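Local coordinates for iodotyrosine deiodinase (Thermotoga neapolitana, PDB 6TYK), which catalyses the reductive removal of halogen from halotyrosines such as 3-iodo-L-tyrosine, using bound FMN and releasing L-tyrosine and halide, at residues F17-L27 against F94-L102; G132-F143 against L158-P167. All coordinates share one frame; numbering follows the deposited sequence.

Interaction 1 (F17-L27 against F94-L102)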
loop_
_atom_site.group_PDB
_atom_site.type_symbol
_atom_site.label_atom_id
_atom_site.label_comp_id
_atom_site.label_asym_id
_atom_site.label_seq_id
_atom_site.Cartn_x
_atom_site.Cartn_y
_atom_site.Cartn_z
ATOM N N PHE A 17 -21.895 -2.165 -9.402
ATOM C CA PHE A 17 -21.303 -2.936 -10.481
ATOM C C PHE A 17 -22.347 -3.442 -11.447
ATOM O O PHE A 17 -23.486 -3.687 -11.070
ATOM C CB PHE A 17 -20.555 -4.131 -9.908
ATOM C CG PHE A 17 -19.380 -3.745 -9.066
ATOM C CD1 PHE A 17 -18.138 -3.534 -9.647
ATOM C CD2 PHE A 17 -19.511 -3.586 -7.698
ATOM C CE1 PHE A 17 -17.060 -3.161 -8.885
ATOM C CE2 PHE A 17 -18.434 -3.211 -6.927
ATOM C CZ PHE A 17 -17.202 -3.011 -7.518
ATOM N N LYS A 18 -21.941 -3.598 -12.701
ATOM C CA LYS A 18 -22.729 -4.350 -13.660
ATOM C C LYS A 18 -22.486 -5.829 -13.392
ATOM O O LYS A 18 -21.470 -6.199 -12.805
ATOM C CB LYS A 18 -22.284 -4.013 -15.080
ATOM C CG LYS A 18 -22.492 -2.564 -15.469
ATOM C CD LYS A 18 -21.997 -2.306 -16.878
ATOM C CE LYS A 18 -22.084 -0.833 -17.244
ATOM N NZ LYS A 18 -21.591 -0.572 -18.630
ATOM N N LYS A 19 -23.406 -6.683 -13.820
ATOM C CA LYS A 19 -23.197 -8.121 -13.659
ATOM C C LYS A 19 -22.358 -8.719 -14.788
ATOM O O LYS A 19 -21.786 -9.805 -14.636
ATOM C CB LYS A 19 -24.528 -8.861 -13.506
ATOM C CG LYS A 19 -25.176 -8.642 -12.140
ATOM C CD LYS A 19 -26.219 -9.704 -11.803
ATOM C CE LYS A 19 -27.552 -9.429 -12.486
ATOM N NZ LYS A 19 -28.637 -10.306 -11.957
ATOM N N GLU A 20 -22.267 -8.003 -15.906
ATOM C CA GLU A 20 -21.495 -8.496 -17.038
ATOM C C GLU A 20 -20.065 -8.793 -16.616
ATOM O O GLU A 20 -19.433 -8.009 -15.901
ATOM C CB GLU A 20 -21.554 -7.549 -18.240
ATOM C CG GLU A 20 -21.300 -6.089 -17.945
ATOM C CD GLU A 20 -21.258 -5.258 -19.218
ATOM O OE1 GLU A 20 -20.640 -5.717 -20.205
ATOM O OE2 GLU A 20 -21.849 -4.158 -19.238
ATOM N N LYS A 21 -19.574 -9.947 -17.047
ATOM C CA LYS A 21 -18.288 -10.454 -16.590
ATOM C C LYS A 21 -17.151 -9.966 -17.465
ATOM O O LYS A 21 -17.081 -10.315 -18.636
ATOM C CB LYS A 21 -18.295 -11.978 -16.604
ATOM C CG LYS A 21 -19.342 -12.599 -15.701
ATOM C CD LYS A 21 -19.374 -14.098 -15.893
ATOM C CE LYS A 21 -20.398 -14.739 -14.979
ATOM N NZ LYS A 21 -20.649 -16.140 -15.380
ATOM N N PRO A 22 -16.235 -9.175 -16.891
ATOM C CA PRO A 22 -15.026 -8.810 -17.626
ATOM C C PRO A 22 -14.219 -10.055 -17.947
ATOM O O PRO A 22 -14.269 -11.033 -17.195
ATOM C CB PRO A 22 -14.252 -7.948 -16.621
ATOM C CG PRO A 22 -15.266 -7.482 -15.627
ATOM C CD PRO A 22 -16.257 -8.599 -15.536
ATOM N N PRO A 23 -13.476 -10.032 -19.059
ATOM C CA PRO A 23 -12.591 -11.165 -19.350
ATOM C C PRO A 23 -11.617 -11.363 -18.201
ATOM O O PRO A 23 -11.170 -10.388 -17.587
ATOM C CB PRO A 23 -11.831 -10.711 -20.594
ATOM C CG PRO A 23 -12.698 -9.669 -21.225
ATOM C CD PRO A 23 -13.408 -8.983 -20.089
ATOM N N LEU A 24 -11.306 -12.617 -17.906
ATOM C CA LEU A 24 -10.373 -12.940 -16.843
ATOM C C LEU A 24 -9.056 -12.193 -17.003
ATOM O O LEU A 24 -8.471 -11.742 -16.020
ATOM C CB LEU A 24 -10.130 -14.450 -16.811
ATOM C CG LEU A 24 -9.154 -14.941 -15.746
ATOM C CD1 LEU A 24 -9.656 -14.560 -14.368
ATOM C CD2 LEU A 24 -8.944 -16.447 -15.855
ATOM N N GLU A 25 -8.593 -12.047 -18.238
ATOM C CA GLU A 25 -7.297 -11.410 -18.459
ATOM C C GLU A 25 -7.217 -9.973 -17.938
ATOM O O GLU A 25 -6.145 -9.514 -17.566
ATOM C CB GLU A 25 -6.880 -11.474 -19.932
ATOM C CG GLU A 25 -5.414 -11.112 -20.161
ATOM C CD GLU A 25 -4.469 -11.849 -19.217
ATOM O OE1 GLU A 25 -4.720 -13.039 -18.922
ATOM O OE2 GLU A 25 -3.477 -11.231 -18.766
ATOM N N ASP A 26 -8.344 -9.266 -17.905
ATOM C CA ASP A 26 -8.363 -7.904 -17.373
ATOM C C ASP A 26 -8.062 -7.898 -15.878
ATOM O O ASP A 26 -7.308 -7.062 -15.378
ATOM C CB ASP A 26 -9.705 -7.224 -17.652
ATOM C CG ASP A 26 -9.914 -6.946 -19.120
ATOM O OD1 ASP A 26 -8.914 -6.713 -19.829
ATOM O OD2 ASP A 26 -11.078 -6.966 -19.566
ATOM N N LEU A 27 -8.647 -8.849 -15.164
ATOM C CA LEU A 27 -8.355 -8.993 -13.750
ATOM C C LEU A 27 -6.916 -9.453 -13.541
ATOM O O LEU A 27 -6.182 -8.898 -12.717
ATOM C CB LEU A 27 -9.323 -9.991 -13.120
ATOM C CG LEU A 27 -9.097 -10.291 -11.642
ATOM C CD1 LEU A 27 -9.095 -9.011 -10.816
ATOM C CD2 LEU A 27 -10.153 -11.269 -11.137
ATOM N N PHE A 94 -22.949 -5.095 -3.373
ATOM C CA PHE A 94 -21.830 -5.283 -4.298
ATOM C C PHE A 94 -21.167 -6.647 -4.140
ATOM O O PHE A 94 -20.511 -7.126 -5.058
ATOM C CB PHE A 94 -20.788 -4.160 -4.216
ATOM C CG PHE A 94 -20.259 -3.897 -2.836
ATOM C CD1 PHE A 94 -19.317 -4.728 -2.260
ATOM C CD2 PHE A 94 -20.664 -2.777 -2.138
ATOM C CE1 PHE A 94 -18.809 -4.459 -0.995
ATOM C CE2 PHE A 94 -20.167 -2.508 -0.873
ATOM C CZ PHE A 94 -19.236 -3.345 -0.303
ATOM N N LEU A 95 -21.352 -7.276 -2.986
ATOM C CA LEU A 95 -20.771 -8.598 -2.761
ATOM C C LEU A 95 -21.521 -9.668 -3.551
ATOM O O LEU A 95 -21.018 -10.784 -3.735
ATOM C CB LEU A 95 -20.755 -8.931 -1.267
ATOM C CG LEU A 95 -19.798 -8.078 -0.426
ATOM C CD1 LEU A 95 -19.938 -8.434 1.046
ATOM C CD2 LEU A 95 -18.343 -8.230 -0.879
ATOM N N LYS A 96 -22.715 -9.314 -4.022
ATOM C CA LYS A 96 -23.474 -10.154 -4.941
ATOM C C LYS A 96 -23.323 -9.696 -6.390
ATOM O O LYS A 96 -23.152 -10.528 -7.279
ATOM C CB LYS A 96 -24.958 -10.171 -4.558
ATOM C CG LYS A 96 -25.869 -10.843 -5.583
ATOM C CD LYS A 96 -27.313 -10.868 -5.095
ATOM C CE LYS A 96 -28.262 -11.390 -6.164
ATOM N NZ LYS A 96 -27.863 -12.737 -6.657
ATOM N N GLU A 97 -23.388 -8.385 -6.633
ATOM C CA GLU A 97 -23.382 -7.873 -8.008
ATOM C C GLU A 97 -22.040 -8.011 -8.723
ATOM O O GLU A 97 -21.994 -8.313 -9.918
ATOM C CB GLU A 97 -23.821 -6.407 -8.054
ATOM C CG GLU A 97 -25.225 -6.147 -7.513
ATOM C CD GLU A 97 -26.322 -6.863 -8.295
ATOM O OE1 GLU A 97 -26.675 -8.008 -7.926
ATOM O OE2 GLU A 97 -26.845 -6.269 -9.268
ATOM N N ALA A 98 -20.948 -7.778 -8.002
ATOM C CA ALA A 98 -19.630 -7.843 -8.619
ATOM C C ALA A 98 -19.382 -9.246 -9.166
ATOM O O ALA A 98 -19.607 -10.234 -8.473
ATOM C CB ALA A 98 -18.560 -7.457 -7.611
ATOM N N PRO A 99 -18.922 -9.330 -10.417
ATOM C CA PRO A 99 -18.630 -10.636 -11.022
ATOM C C PRO A 99 -17.446 -11.335 -10.366
ATOM O O PRO A 99 -17.375 -12.563 -10.394
ATOM C CB PRO A 99 -18.325 -10.291 -12.485
ATOM C CG PRO A 99 -17.955 -8.845 -12.468
ATOM C CD PRO A 99 -18.784 -8.228 -11.380
ATOM N N TYR A 100 -16.545 -10.562 -9.769
ATOM C CA TYR A 100 -15.405 -11.125 -9.065
ATOM C C TYR A 100 -15.335 -10.551 -7.668
ATOM O O TYR A 100 -15.491 -9.340 -7.496
ATOM C CB TYR A 100 -14.094 -10.736 -9.748
ATOM C CG TYR A 100 -13.900 -11.182 -11.170
ATOM C CD1 TYR A 100 -13.571 -12.494 -11.467
ATOM C CD2 TYR A 100 -13.975 -10.273 -12.213
ATOM C CE1 TYR A 100 -13.365 -12.897 -12.771
ATOM C CE2 TYR A 100 -13.767 -10.664 -13.518
ATOM C CZ TYR A 100 -13.466 -11.977 -13.788
ATOM O OH TYR A 100 -13.262 -12.367 -15.087
ATOM N N LEU A 101 -15.084 -11.403 -6.677
ATOM C CA LEU A 101 -14.573 -10.922 -5.403
ATOM C C LEU A 101 -13.124 -11.362 -5.320
ATOM O O LEU A 101 -12.825 -12.557 -5.226
ATOM C CB LEU A 101 -15.354 -11.469 -4.217
ATOM C CG LEU A 101 -16.863 -11.268 -4.269
ATOM C CD1 LEU A 101 -17.489 -11.850 -3.015
ATOM C CD2 LEU A 101 -17.203 -9.791 -4.407
ATOM N N LEU A 102 -12.220 -10.395 -5.399
ATOM C CA LEU A 102 -10.803 -10.702 -5.320
ATOM C C LEU A 102 -10.393 -10.607 -3.864
ATOM O O LEU A 102 -10.379 -9.516 -3.278
ATOM C CB LEU A 102 -10.002 -9.715 -6.161
ATOM C CG LEU A 102 -8.483 -9.874 -6.052
ATOM C CD1 LEU A 102 -7.996 -11.201 -6.649
ATOM C CD2 LEU A 102 -7.775 -8.696 -6.706
#
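F17 passes A98 with their CA atoms 5.5 Å apart, and from there the irregular chain of 17-23 runs alongside the end of helix 94-97, with K19 nearest E97 and K21 nearest P99. A98 is where the chain leaves the helix to head into the strand that starts at Y100. The ring of F17 sits in this corner: A98 CB lies over one face, 4.2 Å from the ring centroid, while F94 CB meets the edge at CE2. K19 crosses E97 obliquely with its CG beside the E97 backbone O, and its amine does not touch the carboxylate. Next along, the two prolines meet at about a right angle, P22 CD against P99 CG at 3.5 Å.

Y100 carries the far end. Its OH donates to P22 O at 2.7 Å, the hydroxyl tilted 31° from the carbonyl plane, and P22 CD touches ring atom CE2. The same OH merely lies against L24 CA, at 3.4 Å. Helix 24-35 reaches the ring through L27, from above one face: its CG is anti to the backbone N (chi1 177°), and CD2 comes 3.8 Å from the Y100 ring centroid. A leucine in place of Y100 would probably leave P22 O without this donor and open a gap beneath L27 CD2.

This is structural packing: the loop leading into helix 24-35 lies over the turn from helix 94-97 into strand 100-107, an inner strand of the antiparallel sheet in this nitroreductase-family chain. Y100 and L102 make backbone hydrogen bonds to V164 and L162 of strand 156-165, and L101 pairs with V51 of strand 46-51. P163 packs against F17, F94 and A98, and L24 packs on Y183 of the second subunit.

Interaction 2 (G132-F143 against L158-P167). With FMN (flavin mononucleotide), chain C; IYR (3-iodo-tyrosine), chain D.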
loop_
_atom_site.group_PDB
_atom_site.type_symbol
_atom_site.label_atom_id
_atom_site.label_comp_id
_atom_site.label_asym_id
_atom_site.label_seq_id
_atom_site.Cartn_x
_atom_site.Cartn_y
_atom_site.Cartn_z
ATOM N N GLY A 132 -10.468 -0.035 -16.925
ATOM C CA GLY A 132 -11.863 0.366 -16.894
ATOM C C GLY A 132 -12.690 -0.469 -15.926
ATOM O O GLY A 132 -13.911 -0.555 -16.049
ATOM N N LEU A 133 -12.025 -1.107 -14.971
ATOM C CA LEU A 133 -12.727 -1.860 -13.943
ATOM C C LEU A 133 -12.781 -1.030 -12.688
ATOM O O LEU A 133 -11.960 -0.131 -12.494
ATOM C CB LEU A 133 -12.021 -3.184 -13.664
ATOM C CG LEU A 133 -11.939 -4.091 -14.888
ATOM C CD1 LEU A 133 -11.171 -5.346 -14.557
ATOM C CD2 LEU A 133 -13.333 -4.426 -15.391
ATOM N N GLY A 134 -13.762 -1.324 -11.843
ATOM C CA GLY A 134 -13.940 -0.616 -10.594
ATOM C C GLY A 134 -13.722 -1.560 -9.436
ATOM O O GLY A 134 -13.749 -2.792 -9.596
ATOM N N SER A 135 -13.503 -0.982 -8.264
ATOM C CA SER A 135 -13.398 -1.783 -7.057
ATOM C C SER A 135 -13.553 -0.930 -5.813
ATOM O O SER A 135 -13.701 0.295 -5.882
ATOM C CB SER A 135 -12.087 -2.575 -7.011
ATOM O OG SER A 135 -12.104 -3.535 -5.957
ATOM N N VAL A 136 -13.607 -1.609 -4.681
ATOM C CA VAL A 136 -13.675 -0.978 -3.379
ATOM C C VAL A 136 -12.901 -1.894 -2.432
ATOM O O VAL A 136 -13.096 -3.106 -2.454
ATOM C CB VAL A 136 -15.135 -0.810 -2.900
ATOM C CG1 VAL A 136 -15.901 -2.131 -2.978
ATOM C CG2 VAL A 136 -15.174 -0.250 -1.487
ATOM N N PRO A 137 -11.976 -1.334 -1.641
ATOM C CA PRO A 137 -11.286 -2.165 -0.657
ATOM C C PRO A 137 -12.227 -2.415 0.503
ATOM O O PRO A 137 -12.350 -1.590 1.388
ATOM C CB PRO A 137 -10.111 -1.282 -0.207
ATOM C CG PRO A 137 -10.022 -0.181 -1.224
ATOM C CD PRO A 137 -11.432 0.030 -1.676
ATOM N N TYR A 138 -12.913 -3.538 0.473
ATOM C CA TYR A 138 -13.925 -3.818 1.465
ATOM C C TYR A 138 -13.318 -4.557 2.648
ATOM O O TYR A 138 -12.651 -5.583 2.485
ATOM C CB TYR A 138 -15.078 -4.600 0.840
ATOM C CG TYR A 138 -16.089 -4.984 1.874
ATOM C CD1 TYR A 138 -16.711 -4.009 2.638
ATOM C CD2 TYR A 138 -16.377 -6.315 2.138
ATOM C CE1 TYR A 138 -17.612 -4.344 3.615
ATOM C CE2 TYR A 138 -17.284 -6.666 3.113
ATOM C CZ TYR A 138 -17.897 -5.675 3.848
ATOM O OH TYR A 138 -18.794 -6.008 4.833
ATOM N N THR A 139 -13.510 -3.997 3.834
ATOM C CA THR A 139 -12.928 -4.541 5.048
ATOM C C THR A 139 -14.027 -4.753 6.084
ATOM O O THR A 139 -14.352 -3.844 6.853
ATOM C CB THR A 139 -11.839 -3.611 5.609
ATOM O OG1 THR A 139 -12.391 -2.309 5.815
ATOM C CG2 THR A 139 -10.676 -3.495 4.633
ATOM N N PRO A 140 -14.621 -5.956 6.097
ATOM C CA PRO A 140 -15.693 -6.259 7.056
ATOM C C PRO A 140 -15.144 -6.305 8.474
ATOM O O PRO A 140 -13.935 -6.409 8.657
ATOM C CB PRO A 140 -16.163 -7.650 6.622
ATOM C CG PRO A 140 -14.944 -8.272 5.990
ATOM C CD PRO A 140 -14.248 -7.126 5.282
ATOM N N PRO A 141 -16.026 -6.234 9.474
ATOM C CA PRO A 141 -15.575 -6.205 10.868
ATOM C C PRO A 141 -14.832 -7.468 11.293
ATOM O O PRO A 141 -13.893 -7.369 12.083
ATOM C CB PRO A 141 -16.881 -6.058 11.659
ATOM C CG PRO A 141 -17.847 -5.455 10.694
ATOM C CD PRO A 141 -17.485 -6.053 9.364
ATOM N N ASP A 142 -15.241 -8.630 10.794
ATOM C CA ASP A 142 -14.538 -9.863 11.136
ATOM C C ASP A 142 -14.131 -10.674 9.913
ATOM O O ASP A 142 -14.963 -11.267 9.226
ATOM C CB ASP A 142 -15.344 -10.735 12.100
ATOM C CG ASP A 142 -14.521 -11.888 12.662
ATOM O OD1 ASP A 142 -13.311 -11.689 12.913
ATOM O OD2 ASP A 142 -15.076 -12.992 12.844
ATOM N N PHE A 143 -12.832 -10.709 9.669
ATOM C CA PHE A 143 -12.285 -11.464 8.556
ATOM C C PHE A 143 -12.254 -12.962 8.822
ATOM O O PHE A 143 -12.185 -13.754 7.884
ATOM C CB PHE A 143 -10.866 -10.997 8.259
ATOM C CG PHE A 143 -10.791 -9.689 7.530
ATOM C CD1 PHE A 143 -10.854 -9.650 6.149
ATOM C CD2 PHE A 143 -10.648 -8.501 8.223
ATOM C CE1 PHE A 143 -10.774 -8.448 5.463
ATOM C CE2 PHE A 143 -10.568 -7.299 7.545
ATOM C CZ PHE A 143 -10.625 -7.277 6.158
ATOM N N LEU A 158 -6.291 -12.856 5.530
ATOM C CA LEU A 158 -7.091 -12.085 4.592
ATOM C C LEU A 158 -6.955 -10.608 4.920
ATOM O O LEU A 158 -7.213 -10.198 6.045
ATOM C CB LEU A 158 -8.553 -12.517 4.653
ATOM C CG LEU A 158 -9.532 -11.800 3.727
ATOM C CD1 LEU A 158 -9.092 -11.882 2.267
ATOM C CD2 LEU A 158 -10.920 -12.411 3.913
ATOM N N GLU A 159 -6.541 -9.819 3.937
ATOM C CA GLU A 159 -6.327 -8.390 4.139
ATOM C C GLU A 159 -7.517 -7.556 3.681
ATOM O O GLU A 159 -7.881 -6.568 4.312
ATOM C CB GLU A 159 -5.082 -7.926 3.388
ATOM C CG GLU A 159 -3.779 -8.446 3.968
ATOM C CD GLU A 159 -3.452 -7.844 5.318
ATOM O OE1 GLU A 159 -4.090 -6.833 5.700
ATOM O OE2 GLU A 159 -2.547 -8.367 5.998
ATOM N N VAL A 160 -8.105 -7.927 2.555
ATOM C CA VAL A 160 -9.143 -7.101 1.971
ATOM C C VAL A 160 -9.922 -7.918 0.956
ATOM O O VAL A 160 -9.379 -8.843 0.351
ATOM C CB VAL A 160 -8.542 -5.835 1.298
ATOM C CG1 VAL A 160 -7.604 -6.196 0.136
ATOM C CG2 VAL A 160 -9.637 -4.918 0.824
ATOM N N ILE A 161 -11.208 -7.610 0.828
ATOM C CA ILE A 161 -12.049 -8.171 -0.219
ATOM C C ILE A 161 -12.222 -7.074 -1.241
ATOM O O ILE A 161 -12.730 -5.996 -0.920
ATOM C CB ILE A 161 -13.426 -8.561 0.343
ATOM C CG1 ILE A 161 -13.274 -9.666 1.394
ATOM C CG2 ILE A 161 -14.381 -8.979 -0.785
ATOM C CD1 ILE A 161 -14.531 -9.866 2.217
ATOM N N LEU A 162 -11.801 -7.333 -2.470
ATOM C CA LEU A 162 -11.941 -6.349 -3.534
ATOM C C LEU A 162 -12.959 -6.822 -4.557
ATOM O O LEU A 162 -12.628 -7.600 -5.451
ATOM C CB LEU A 162 -10.606 -6.125 -4.248
ATOM C CG LEU A 162 -9.485 -5.478 -3.445
ATOM C CD1 LEU A 162 -8.166 -5.689 -4.170
ATOM C CD2 LEU A 162 -9.736 -3.994 -3.262
ATOM N N PRO A 163 -14.208 -6.362 -4.434
ATOM C CA PRO A 163 -15.159 -6.629 -5.514
ATOM C C PRO A 163 -14.650 -5.942 -6.770
ATOM O O PRO A 163 -14.216 -4.789 -6.701
ATOM C CB PRO A 163 -16.455 -5.976 -5.022
ATOM C CG PRO A 163 -16.263 -5.819 -3.534
ATOM C CD PRO A 163 -14.804 -5.570 -3.348
ATOM N N VAL A 164 -14.659 -6.660 -7.887
ATOM C CA VAL A 164 -14.173 -6.117 -9.147
ATOM C C VAL A 164 -15.180 -6.384 -10.249
ATOM O O VAL A 164 -15.725 -7.477 -10.358
ATOM C CB VAL A 164 -12.819 -6.729 -9.546
ATOM C CG1 VAL A 164 -12.377 -6.201 -10.917
ATOM C CG2 VAL A 164 -11.769 -6.413 -8.487
ATOM N N GLY A 165 -15.428 -5.370 -11.062
ATOM C CA GLY A 165 -16.302 -5.525 -12.205
ATOM C C GLY A 165 -16.395 -4.207 -12.934
ATOM O O GLY A 165 -15.667 -3.261 -12.633
ATOM N N TYR A 166 -17.284 -4.144 -13.913
ATOM C CA TYR A 166 -17.516 -2.907 -14.635
ATOM C C TYR A 166 -18.356 -1.990 -13.767
ATOM O O TYR A 166 -19.340 -2.427 -13.173
ATOM C CB TYR A 166 -18.263 -3.200 -15.935
ATOM C CG TYR A 166 -17.450 -4.000 -16.921
ATOM C CD1 TYR A 166 -16.267 -3.492 -17.428
ATOM C CD2 TYR A 166 -17.865 -5.257 -17.348
ATOM C CE1 TYR A 166 -15.520 -4.203 -18.338
ATOM C CE2 TYR A 166 -17.118 -5.978 -18.261
ATOM C CZ TYR A 166 -15.947 -5.447 -18.747
ATOM O OH TYR A 166 -15.195 -6.152 -19.656
ATOM N N PRO A 167 -17.980 -0.706 -13.696
ATOM C CA PRO A 167 -18.747 0.229 -12.872
ATOM C C PRO A 167 -20.127 0.455 -13.456
ATOM O O PRO A 167 -20.306 0.467 -14.684
ATOM C CB PRO A 167 -17.934 1.528 -12.957
ATOM C CG PRO A 167 -16.567 1.094 -13.390
ATOM C CD PRO A 167 -16.817 -0.057 -14.315
HETATM N N1 FMN C . -15.361 1.290 1.679
HETATM C C2 FMN C . -16.464 0.617 2.121
HETATM O O2 FMN C . -17.551 0.857 1.624
HETATM N N3 FMN C . -16.362 -0.330 3.107
HETATM C C4 FMN C . -15.156 -0.612 3.687
HETATM O O4 FMN C . -15.098 -1.469 4.577
HETATM C C4A FMN C . -14.022 0.067 3.234
HETATM N N5 FMN C . -12.787 -0.209 3.779
HETATM C C5A FMN C . -11.664 0.451 3.310
HETATM C C6 FMN C . -10.423 0.148 3.854
HETATM C C7 FMN C . -9.271 0.774 3.402
HETATM C C7M FMN C . -7.951 0.403 4.026
HETATM C C8 FMN C . -9.368 1.721 2.393
HETATM C C8M FMN C . -8.137 2.421 1.880
HETATM C C9 FMN C . -10.612 2.025 1.847
HETATM C C9A FMN C . -11.769 1.395 2.297
HETATM N N10 FMN C . -13.025 1.699 1.772
HETATM C C10 FMN C . -14.130 1.004 2.213
HETATM C "C1'" FMN C . -13.183 2.722 0.683
HETATM C "C2'" FMN C . -13.100 4.145 1.280
HETATM O "O2'" FMN C . -14.301 4.500 1.959
HETATM C "C3'" FMN C . -12.773 5.137 0.160
HETATM O "O3'" FMN C . -11.473 4.837 -0.314
HETATM C "C4'" FMN C . -12.843 6.602 0.593
HETATM O "O4'" FMN C . -14.181 6.937 0.931
HETATM C "C5'" FMN C . -12.364 7.520 -0.520
HETATM O "O5'" FMN C . -13.110 7.252 -1.687
HETATM P P FMN C . -12.855 8.079 -3.041
HETATM O O1P FMN C . -13.948 7.592 -3.988
HETATM O O2P FMN C . -11.508 7.703 -3.595
HETATM O O3P FMN C . -13.015 9.553 -2.721
HETATM N N IYR D . -17.044 -1.750 6.562
HETATM C CA IYR D . -18.169 -0.881 6.796
HETATM C CB IYR D . -17.848 0.540 7.289
HETATM C CC IYR D . -16.841 1.298 6.495
HETATM C CD IYR D . -15.526 1.368 6.956
HETATM C CE IYR D . -14.541 2.086 6.277
HETATM I IE IYR D . -12.662 2.091 7.008
HETATM C CF IYR D . -14.894 2.770 5.111
HETATM O OF IYR D . -13.999 3.502 4.386
HETATM C CG IYR D . -16.212 2.708 4.620
HETATM C CH IYR D . -17.176 1.990 5.320
HETATM C C IYR D . -19.041 -0.730 5.561
HETATM O O IYR D . -20.143 -0.191 5.468
HETATM O OXT IYR D . -18.512 -1.269 4.436
#
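G165 O accepts the N-H of G134 in an almost straight bond of 2.8 Å (173° at the hydrogen), and L133 CA only brushes the same oxygen, at 3.5 Å, in a bent, weak CA-H...O contact. The return bond from G165 N to G134 O is weak. L133 CD1 packs on V164 CG1, and its CD2 on the Y166 ring. S135 is modelled in two conformers, so the bond from its OG to P163 O, present in one of them, is uncertain.

The pairing resumes at Y138 and I161, which exchange both backbone bonds: Y138 N to I161 O is 2.8 Å and I161 N to Y138 O is 3.0 Å. Between the two paired places, V136 splits its methyls: CG1, between the backbone N and the carbonyl carbon (chi1 52°), lies on the P163 ring, and CG2 faces the flavin at N1. The Y138 side chain runs beside I161 in the same direction. Its ring turns an edge to the ligands, CE1 being 3.3 Å from OXT of iodotyrosine, with flavin N3 also in the ring plane; its OH is hydrogen-bonded to E68. F143 is sandwiched, L158 O over one face and P140 CG over the other, while L158 CD2 meets its edge in plane.

T139 N donates to flavin O4 at 3.1 Å, and T139 OG1 lies within bonding range of both O4 and N5. T139 and F143 also pack on Y112 of the second subunit. An irregular edge segment, paired with strand 156-165 at two separate places and presenting V136 to T139 to the isoalloxazine ring beside the subunit interface, is in keeping with the FMN site of the dimeric nitroreductase family.

Overall arrangement
Both interactions hold to the same antiparallel sheet: strand 100-107, part of interaction 1, lies between strands 46-51 and 156-165, and the latter is the backbone partner in interaction 2. They touch directly, through the backbone pairs L102 with L162 and Y100 with V164, and through P22 against Y166. Interaction 1 is only partly buried, and a loop with several exposed lysines packs there through rings, prolines and a single hydroxyl bond. The centre of interaction 2 lies about 3 Å from the centre of the chain; this buried contact combines backbone hydrogen bonds at two places with close side-chain packing. It meets flavin and substrate directly, whereas interaction 1 approaches them most nearly at F94, whose ring stacks edge-to-face with Y138.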